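Local coordinates for Lin0012 protein (Listeria innocua, PDB 3K17) that probably acts as an ATP-dependent phosphomevalonate kinase of the GHMP family, in the mevalonate route to isopentenyl diphosphate, at residues A[249-252]-A[253-257]. Residues are numbered along the deposited sequence; the frame is centred on the assembly and turned at random.
Sequences TRNN and EIMKQ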
loop_
_atom_site.group_PDB
_atom_site.type_symbol
_atom_site.label_atom_id
_atom_site.label_comp_id
_atom_site.label_asym_id
_atom_site.label_seq_id
_atom_site.Cartn_x
_atom_site.Cartn_y
_atom_site.Cartn_z
ATOM N N THR A 249 40.240 18.457 -14.417
ATOM C CA THR A 249 41.436 19.295 -14.517
ATOM C C THR A 249 41.642 19.743 -15.951
ATOM O O THR A 249 41.865 20.922 -16.232
ATOM C CB THR A 249 42.684 18.521 -14.063
ATOM O OG1 THR A 249 42.506 18.094 -12.706
ATOM C CG2 THR A 249 43.934 19.405 -14.174
ATOM N N ARG A 250 41.571 18.776 -16.855
ATOM C CA ARG A 250 41.738 19.037 -18.276
ATOM C C ARG A 250 40.642 20.005 -18.742
ATOM O O ARG A 250 40.899 20.946 -19.495
ATOM C CB ARG A 250 41.641 17.716 -19.039
ATOM C CG ARG A 250 42.070 17.805 -20.481
ATOM C CD ARG A 250 43.583 17.734 -20.622
ATOM N NE ARG A 250 43.992 18.286 -21.906
ATOM C CZ ARG A 250 43.976 19.583 -22.183
ATOM N NH1 ARG A 250 43.582 20.450 -21.262
ATOM N NH2 ARG A 250 44.335 20.013 -23.382
ATOM N N ASN A 251 39.417 19.769 -18.282
ATOM C CA ASN A 251 38.294 20.621 -18.649
ATOM C C ASN A 251 38.522 22.062 -18.213
ATOM O O ASN A 251 38.256 22.993 -18.965
ATOM C CB ASN A 251 36.999 20.090 -18.020
ATOM C CG ASN A 251 35.856 21.091 -18.103
ATOM O OD1 ASN A 251 35.722 21.983 -17.250
ATOM N ND2 ASN A 251 35.035 20.960 -19.138
ATOM N N ASN A 252 39.021 22.243 -16.995
ATOM C CA ASN A 252 39.263 23.584 -16.474
ATOM C C ASN A 252 40.308 24.362 -17.262
ATOM O O ASN A 252 40.212 25.586 -17.385
ATOM C CB ASN A 252 39.652 23.505 -15.002
ATOM C CG ASN A 252 38.548 22.919 -14.149
ATOM O OD1 ASN A 252 37.396 23.348 -14.227
ATOM N ND2 ASN A 252 38.890 21.937 -13.330
ATOM N N GLU A 253 41.302 23.653 -17.795
ATOM C CA GLU A 253 42.345 24.295 -18.593
ATOM C C GLU A 253 41.687 24.820 -19.871
ATOM O O GLU A 253 41.869 25.974 -20.253
ATOM C CB GLU A 253 43.448 23.286 -18.965
ATOM C CG GLU A 253 44.083 22.555 -17.785
ATOM C CD GLU A 253 45.248 21.647 -18.196
ATOM O OE1 GLU A 253 45.059 20.758 -19.056
ATOM O OE2 GLU A 253 46.359 21.821 -17.648
ATOM N N ILE A 254 40.901 23.960 -20.512
ATOM C CA ILE A 254 40.214 24.309 -21.751
ATOM C C ILE A 254 39.225 25.465 -21.587
ATOM O O ILE A 254 39.149 26.351 -22.444
ATOM C CB ILE A 254 39.476 23.070 -22.324
ATOM C CG1 ILE A 254 40.496 21.961 -22.618
ATOM C CG2 ILE A 254 38.715 23.447 -23.599
ATOM C CD1 ILE A 254 39.886 20.649 -23.083
HETATM N N MSE A 255 38.463 25.454 -20.494
HETATM C CA MSE A 255 37.483 26.512 -20.241
HETATM C C MSE A 255 38.165 27.870 -20.148
HETATM O O MSE A 255 37.674 28.866 -20.684
HETATM C CB MSE A 255 36.716 26.238 -18.945
HETATM C CG MSE A 255 35.730 25.093 -19.042
HETATM SE SE MSE A 255 34.522 25.304 -20.545
HETATM C CE MSE A 255 35.246 23.901 -21.652
ATOM N N LYS A 256 39.297 27.903 -19.457
ATOM C CA LYS A 256 40.059 29.133 -19.306
ATOM C C LYS A 256 40.417 29.658 -20.696
ATOM O O LYS A 256 40.263 30.847 -20.979
ATOM C CB LYS A 256 41.328 28.858 -18.494
ATOM C CG LYS A 256 42.114 30.102 -18.104
ATOM C CD LYS A 256 43.215 29.763 -17.105
ATOM C CE LYS A 256 42.634 29.199 -15.804
ATOM N NZ LYS A 256 41.703 30.156 -15.131
ATOM N N GLN A 257 40.877 28.755 -21.560
ATOM C CA GLN A 257 41.251 29.099 -22.931
ATOM C C GLN A 257 40.078 29.634 -23.743
ATOM O O GLN A 257 40.154 30.708 -24.350
ATOM C CB GLN A 257 41.811 27.869 -23.645
ATOM C CG GLN A 257 43.219 27.469 -23.239
ATOM C CD GLN A 257 43.601 26.102 -23.781
ATOM O OE1 GLN A 257 43.350 25.790 -24.949
ATOM N NE2 GLN A 257 44.215 25.280 -22.938
#
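Arg250 and Glu253 form an i to i+3 salt bridge on helix 241-264. Glu253 CB lies 3.5 Å from Arg250 O and also near Arg250 NH1. CG sits beside the backbone N (chi1 -55°), which brings Glu253 CG over the preceding turn, 3.2 Å from Thr249 O. From there the chain runs extended, and CD stays near Thr249 O and Arg250 NH1. At the tip, Glu253 OE1 reaches Arg250 NH1 at 2.7 Å. The guanidinium and carboxylate planes stand 86° apart, so a single close N-O pair carries the bridge rather than a flat two-pronged pairing. Arg250 bends at chi2 (81°), and its head comes back toward Glu253. Ile254 CD1 lies over one face of that head, offset toward the rim. Arg250 NH2 makes a second salt bridge, to Glu276 of helix 267-288.

On another side of the helix, Asn251 and Met255, modelled as selenomethionine, are buried. Asn251 OD1 is 3.6 Å from Met255 CG. Asn251 ND2 lies 3.9 Å from Met255 CE, a van der Waals contact. The backbone carries the usual i to i+4 helical bonds, such as Met255 N to Asn251 O at 2.9 Å. With carboxylates at two of its nitrogens, the Arg250 charge is probably well balanced, and the arginine ties its own helix turn to helix 267-288.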